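Local coordinates for predicted ATPase of the ABC class (Vibrio vulnificus, PDB 5D6A), which binds the ATP analogue AMP-PNP and is probably an ATP-hydrolysing enzyme of the ABC ATPase class, at residues 392-397 and 413-418; 317-322 and 346-351. All coordinates share one frame; numbering follows the deposited sequence.

Contact 1. Residues 392-397 and 413-418; sequences DRIGQL and GDYLDV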
loop_
_atom_site.group_PDB
_atom_site.type_symbol
_atom_site.label_atom_id
_atom_site.label_comp_id
_atom_site.label_asym_id
_atom_site.label_seq_id
_atom_site.Cartn_x
_atom_site.Cartn_y
_atom_site.Cartn_z
ATOM N N ASP A 392 -11.176 -16.483 23.165
ATOM C CA ASP A 392 -10.925 -16.904 24.547
ATOM C C ASP A 392 -10.381 -15.765 25.423
ATOM O O ASP A 392 -10.590 -15.758 26.638
ATOM C CB ASP A 392 -9.944 -18.088 24.580
ATOM C CG ASP A 392 -10.502 -19.344 23.912
ATOM O OD1 ASP A 392 -11.724 -19.408 23.666
ATOM O OD2 ASP A 392 -9.714 -20.278 23.650
ATOM N N ARG A 393 -9.685 -14.810 24.808
ATOM C CA ARG A 393 -9.098 -13.690 25.547
ATOM C C ARG A 393 -9.940 -12.422 25.519
ATOM O O ARG A 393 -9.933 -11.651 26.476
ATOM C CB ARG A 393 -7.709 -13.360 24.995
ATOM C CG ARG A 393 -6.686 -14.474 25.141
ATOM C CD ARG A 393 -6.434 -14.821 26.599
ATOM N NE ARG A 393 -5.318 -15.750 26.750
ATOM C CZ ARG A 393 -4.891 -16.235 27.914
ATOM N NH1 ARG A 393 -5.491 -15.891 29.049
ATOM N NH2 ARG A 393 -3.861 -17.073 27.942
ATOM N N ILE A 394 -10.660 -12.205 24.426
ATOM C CA ILE A 394 -11.473 -10.998 24.273
ATOM C C ILE A 394 -12.380 -10.738 25.475
ATOM O O ILE A 394 -12.569 -9.587 25.871
ATOM C CB ILE A 394 -12.317 -11.047 22.982
ATOM C CG1 ILE A 394 -12.925 -9.672 22.689
ATOM C CG2 ILE A 394 -13.377 -12.143 23.065
ATOM C CD1 ILE A 394 -13.753 -9.634 21.425
ATOM N N GLY A 395 -12.939 -11.801 26.051
ATOM C CA GLY A 395 -13.804 -11.673 27.217
ATOM C C GLY A 395 -13.024 -11.164 28.414
ATOM O O GLY A 395 -13.511 -10.333 29.180
ATOM N N GLN A 396 -11.801 -11.664 28.562
ATOM C CA GLN A 396 -10.925 -11.267 29.661
ATOM C C GLN A 396 -10.457 -9.816 29.511
ATOM O O GLN A 396 -10.313 -9.107 30.504
ATOM C CB GLN A 396 -9.735 -12.227 29.759
ATOM C CG GLN A 396 -10.150 -13.650 30.116
ATOM C CD GLN A 396 -9.005 -14.649 30.080
ATOM O OE1 GLN A 396 -7.989 -14.430 29.425
ATOM N NE2 GLN A 396 -9.181 -15.767 30.772
ATOM N N LEU A 397 -10.234 -9.375 28.274
ATOM C CA LEU A 397 -9.818 -7.996 28.015
ATOM C C LEU A 397 -10.847 -7.013 28.558
ATOM O O LEU A 397 -10.506 -5.934 29.035
ATOM C CB LEU A 397 -9.641 -7.751 26.514
ATOM C CG LEU A 397 -8.502 -8.452 25.772
ATOM C CD1 LEU A 397 -8.620 -8.191 24.279
ATOM C CD2 LEU A 397 -7.142 -7.994 26.276
ATOM N N GLY A 413 -19.324 -17.775 14.438
ATOM C CA GLY A 413 -20.465 -17.574 15.331
ATOM C C GLY A 413 -20.224 -17.861 16.800
ATOM O O GLY A 413 -21.113 -17.648 17.624
ATOM N N ASP A 414 -19.030 -18.338 17.140
ATOM C CA ASP A 414 -18.714 -18.644 18.541
ATOM C C ASP A 414 -18.503 -17.382 19.395
ATOM O O ASP A 414 -18.464 -17.460 20.625
ATOM C CB ASP A 414 -17.515 -19.599 18.639
ATOM C CG ASP A 414 -16.302 -19.103 17.881
ATOM O OD1 ASP A 414 -16.396 -18.046 17.220
ATOM O OD2 ASP A 414 -15.254 -19.780 17.936
ATOM N N TYR A 415 -18.366 -16.229 18.740
ATOM C CA TYR A 415 -18.230 -14.952 19.448
ATOM C C TYR A 415 -19.558 -14.481 20.032
ATOM O O TYR A 415 -19.578 -13.723 20.998
ATOM C CB TYR A 415 -17.704 -13.858 18.517
ATOM C CG TYR A 415 -16.214 -13.853 18.310
ATOM C CD1 TYR A 415 -15.613 -14.689 17.380
ATOM C CD2 TYR A 415 -15.407 -12.981 19.027
ATOM C CE1 TYR A 415 -14.242 -14.670 17.184
ATOM C CE2 TYR A 415 -14.040 -12.953 18.840
ATOM C CZ TYR A 415 -13.462 -13.797 17.919
ATOM O OH TYR A 415 -12.100 -13.765 17.734
ATOM N N LEU A 416 -20.664 -14.922 19.435
ATOM C CA LEU A 416 -22.007 -14.534 19.884
ATOM C C LEU A 416 -22.245 -14.825 21.362
ATOM O O LEU A 416 -23.064 -14.167 22.009
ATOM C CB LEU A 416 -23.074 -15.271 19.067
ATOM C CG LEU A 416 -23.110 -15.020 17.561
ATOM C CD1 LEU A 416 -24.151 -15.922 16.914
ATOM C CD2 LEU A 416 -23.391 -13.556 17.261
ATOM N N ASP A 417 -21.527 -15.812 21.884
ATOM C CA ASP A 417 -21.671 -16.222 23.272
ATOM C C ASP A 417 -21.159 -15.163 24.253
ATOM O O ASP A 417 -21.859 -14.804 25.203
ATOM C CB ASP A 417 -20.937 -17.552 23.484
ATOM C CG ASP A 417 -21.290 -18.222 24.801
ATOM O OD1 ASP A 417 -22.253 -17.792 25.474
ATOM O OD2 ASP A 417 -20.606 -19.205 25.153
ATOM N N VAL A 418 -19.955 -14.653 24.008
ATOM C CA VAL A 418 -19.337 -13.670 24.911
ATOM C C VAL A 418 -19.699 -12.201 24.615
ATOM O O VAL A 418 -19.373 -11.313 25.402
ATOM C CB VAL A 418 -17.792 -13.826 24.917
ATOM C CG1 VAL A 418 -17.183 -13.351 23.599
ATOM C CG2 VAL A 418 -17.172 -13.077 26.091
#

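Contact 2. Residues 317-322 and 346-351; sequences SNYINH and WLQESV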
loop_
_atom_site.group_PDB
_atom_site.type_symbol
_atom_site.label_atom_id
_atom_site.label_comp_id
_atom_site.label_asym_id
_atom_site.label_seq_id
_atom_site.Cartn_x
_atom_site.Cartn_y
_atom_site.Cartn_z
ATOM N N SER A 317 2.860 -14.241 25.433
ATOM C CA SER A 317 2.444 -15.403 26.223
ATOM C C SER A 317 0.930 -15.566 26.305
ATOM O O SER A 317 0.432 -16.685 26.339
ATOM C CB SER A 317 3.015 -15.315 27.641
ATOM O OG SER A 317 4.430 -15.291 27.617
ATOM N N ASN A 318 0.205 -14.453 26.335
ATOM C CA ASN A 318 -1.255 -14.493 26.429
ATOM C C ASN A 318 -1.951 -15.023 25.180
ATOM O O ASN A 318 -3.130 -15.366 25.236
ATOM C CB ASN A 318 -1.812 -13.106 26.755
ATOM C CG ASN A 318 -1.369 -12.598 28.114
ATOM O OD1 ASN A 318 -0.921 -13.367 28.967
ATOM N ND2 ASN A 318 -1.510 -11.298 28.329
ATOM N N TYR A 319 -1.237 -15.095 24.060
ATOM C CA TYR A 319 -1.845 -15.569 22.818
ATOM C C TYR A 319 -1.069 -16.729 22.207
ATOM O O TYR A 319 -1.643 -17.781 21.927
ATOM C CB TYR A 319 -1.973 -14.406 21.833
ATOM C CG TYR A 319 -2.676 -13.219 22.455
ATOM C CD1 TYR A 319 -4.056 -13.217 22.623
ATOM C CD2 TYR A 319 -1.958 -12.109 22.898
ATOM C CE1 TYR A 319 -4.704 -12.142 23.205
ATOM C CE2 TYR A 319 -2.600 -11.029 23.478
ATOM C CZ TYR A 319 -3.973 -11.054 23.629
ATOM O OH TYR A 319 -4.626 -9.991 24.205
ATOM N N ILE A 320 0.232 -16.541 22.007
ATOM C CA ILE A 320 1.079 -17.591 21.449
ATOM C C ILE A 320 1.690 -18.389 22.596
ATOM O O ILE A 320 2.278 -17.819 23.514
ATOM C CB ILE A 320 2.178 -17.010 20.545
ATOM C CG1 ILE A 320 1.532 -16.211 19.406
ATOM C CG2 ILE A 320 3.062 -18.124 19.993
ATOM C CD1 ILE A 320 2.518 -15.538 18.478
ATOM N N ASN A 321 1.548 -19.708 22.534
ATOM C CA ASN A 321 2.050 -20.593 23.583
ATOM C C ASN A 321 3.372 -21.277 23.237
ATOM O O ASN A 321 4.242 -21.421 24.097
ATOM C CB ASN A 321 0.985 -21.644 23.910
ATOM C CG ASN A 321 -0.302 -21.026 24.426
ATOM O OD1 ASN A 321 -0.285 -19.983 25.077
ATOM N ND2 ASN A 321 -1.423 -21.675 24.149
ATOM N N HIS A 322 3.515 -21.694 21.980
ATOM C CA HIS A 322 4.730 -22.367 21.519
ATOM C C HIS A 322 5.229 -21.798 20.189
ATOM O O HIS A 322 4.445 -21.339 19.360
ATOM C CB HIS A 322 4.478 -23.873 21.375
ATOM C CG HIS A 322 5.642 -24.633 20.811
ATOM N ND1 HIS A 322 6.643 -25.159 21.600
ATOM C CD2 HIS A 322 5.961 -24.953 19.533
ATOM C CE1 HIS A 322 7.528 -25.770 20.832
ATOM N NE2 HIS A 322 7.138 -25.659 19.575
ATOM N N TRP A 346 0.334 -6.937 17.409
ATOM C CA TRP A 346 -0.362 -5.651 17.310
ATOM C C TRP A 346 -1.294 -5.496 18.506
ATOM O O TRP A 346 -1.351 -4.441 19.142
ATOM C CB TRP A 346 -1.211 -5.579 16.034
ATOM C CG TRP A 346 -1.584 -4.174 15.616
ATOM C CD1 TRP A 346 -1.739 -3.081 16.428
ATOM C CD2 TRP A 346 -1.950 -3.743 14.301
ATOM N NE1 TRP A 346 -2.109 -1.988 15.686
ATOM C CE2 TRP A 346 -2.258 -2.369 14.380
ATOM C CE3 TRP A 346 -2.016 -4.377 13.061
ATOM C CZ2 TRP A 346 -2.631 -1.623 13.266
ATOM C CZ3 TRP A 346 -2.390 -3.634 11.957
ATOM C CH2 TRP A 346 -2.693 -2.273 12.067
ATOM N N LEU A 347 -2.031 -6.564 18.799
ATOM C CA LEU A 347 -2.977 -6.560 19.906
ATOM C C LEU A 347 -2.277 -6.195 21.210
ATOM O O LEU A 347 -2.657 -5.230 21.875
ATOM C CB LEU A 347 -3.673 -7.922 20.016
ATOM C CG LEU A 347 -4.683 -8.119 21.151
ATOM C CD1 LEU A 347 -5.719 -7.014 21.180
ATOM C CD2 LEU A 347 -5.360 -9.472 21.013
ATOM N N GLN A 348 -1.239 -6.951 21.551
ATOM C CA GLN A 348 -0.487 -6.712 22.777
ATOM C C GLN A 348 0.083 -5.293 22.818
ATOM O O GLN A 348 0.035 -4.632 23.854
ATOM C CB GLN A 348 0.649 -7.723 22.911
ATOM C CG GLN A 348 1.364 -7.658 24.251
ATOM C CD GLN A 348 0.450 -7.996 25.418
ATOM O OE1 GLN A 348 -0.402 -8.884 25.324
ATOM N NE2 GLN A 348 0.634 -7.298 26.530
ATOM N N GLU A 349 0.617 -4.835 21.688
ATOM C CA GLU A 349 1.189 -3.493 21.589
ATOM C C GLU A 349 0.158 -2.416 21.896
ATOM O O GLU A 349 0.486 -1.389 22.488
ATOM C CB GLU A 349 1.785 -3.263 20.199
ATOM C CG GLU A 349 3.044 -4.077 19.925
ATOM C CD GLU A 349 3.478 -4.049 18.464
ATOM O OE1 GLU A 349 2.668 -3.665 17.591
ATOM O OE2 GLU A 349 4.634 -4.433 18.183
ATOM N N SER A 350 -1.087 -2.656 21.498
ATOM C CA SER A 350 -2.167 -1.695 21.741
ATOM C C SER A 350 -2.511 -1.623 23.238
ATOM O O SER A 350 -2.762 -0.543 23.782
ATOM C CB SER A 350 -3.397 -2.069 20.915
ATOM O OG SER A 350 -3.050 -2.198 19.546
ATOM N N VAL A 351 -2.519 -2.776 23.896
ATOM C CA VAL A 351 -2.786 -2.821 25.325
ATOM C C VAL A 351 -1.671 -2.061 26.041
ATOM O O VAL A 351 -1.934 -1.225 26.906
ATOM C CB VAL A 351 -2.847 -4.268 25.853
ATOM C CG1 VAL A 351 -3.038 -4.277 27.367
ATOM C CG2 VAL A 351 -3.960 -5.045 25.162
HETATM O O HOH W 1 0.645 -11.475 25.269
#

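Contact 1. Residues 392-397 and 413-418
V418 presses both of its methyls against one turn of helix 390-401. CG2 lies 3.8 Å from G395 CA, and CG1 meets I394 CG2 at 4.0 Å. With chi1 of V418 at 71°, CG2 stands anti to the backbone N and CG1 sits between the N and the carbonyl carbon, which turns the fork of the valine to straddle these two helix positions. Since G395 has no side chain, V418 reaches the helix backbone itself, and the G395 and V418 CA atoms are only 6.3 Å apart. The other half of the contact pairs I394 with Y415. I394 runs out fully extended (chi2 179°) until CD1 arrives at the edge of the Y415 ring, close to its plane and 4.2 Å from CE2; the contact is purely apolar. I394 thus uses its two branches separately, CG2 for the valine and CD1 for the tyrosine, and both I394 and Y415 are buried. The G395-V418 side is more open, both residues being partly exposed to solvent. The helix and the loop are also linked by a hydrogen bond from R398 to the carbonyl oxygen of V418. The Y415 hydroxyl makes a weak hydrogen bond to the M370 carbonyl, while the Y415 side chain also packs on L390 and V391 of helix 390-401. Beneath this layer lies the mixed sheet of the P-loop domain, here through its parallel strands 260-264 and 404-408: I394 and V418 share I260 of strand 260-264, Y415 rests on L262 of that strand, and both I394 and Y415 touch I407 of strand 404-408.

Contact 2. Residues 317-322 and 346-351
The Y319 ring turns an edge to Q348, whose OE1 lies near the ring plane, 3.6 Å from CE2, with the ring and amide planes 50° apart. One ring face carries CB of the preceding residue, N318, 3.9 Å above the plane and displaced toward the rim. L347 comes at the phenol end obliquely, neither squarely over a face nor at the edge: its CD2 is 3.4 Å from Y319 CZ, and the two side chains cross at about a right angle. The amides of N318 and Q348 are also near one another, their planes 67° apart, but N318 ND2 and Q348 OE1 are 4.0 Å apart and do not pair directly; ND2 bonds instead to the V457 carbonyl. The polar link between the segments is a water that accepts from the backbone N of N318 at 3.2 Å and donates to Q348 OE1 at 2.8 Å. A bend at chi2 (63°) in the Q348 chain carries its carbonyl oxygen round to this position, where it serves the water and lies beside the tyrosine at once. The bridge satisfies a backbone N-H in a segment with no regular helix or strand, within a buried contact. Y319 lies in the ATPase core but does not reach the nucleotide, its side chain being about 13 Å from a bound AMP-PNP. Helix 339-352 is followed, after a short loop, by strand 357-361, a position consistent with that of the helix between signature and Walker B motifs in ABC ATPases. L347 packs on L358 of this strand and on L390 of helix 390-401, and the Y319 backbone pairs with T388 just before that helix.

In the fold
Helix 390-401 is the element common to both contacts. In contact 1 it supplies one of the two segments; in contact 2 it is the neighbour against which Y319 and L347 lie. The centres are about 16 Å apart, and the contacts meet through R393, whose NE makes a weak hydrogen bond to the carbonyl oxygen of N318 while its CG packs on Y319; L397 also touches the Y319 hydroxyl. Contact 2 is wholly buried and mixes apolar packing with a water bridge, whereas contact 1 is only partly buried and aliphatic and aromatic throughout. Contact 1 also lies near the second subunit, where L416 packs on L379 of that chain.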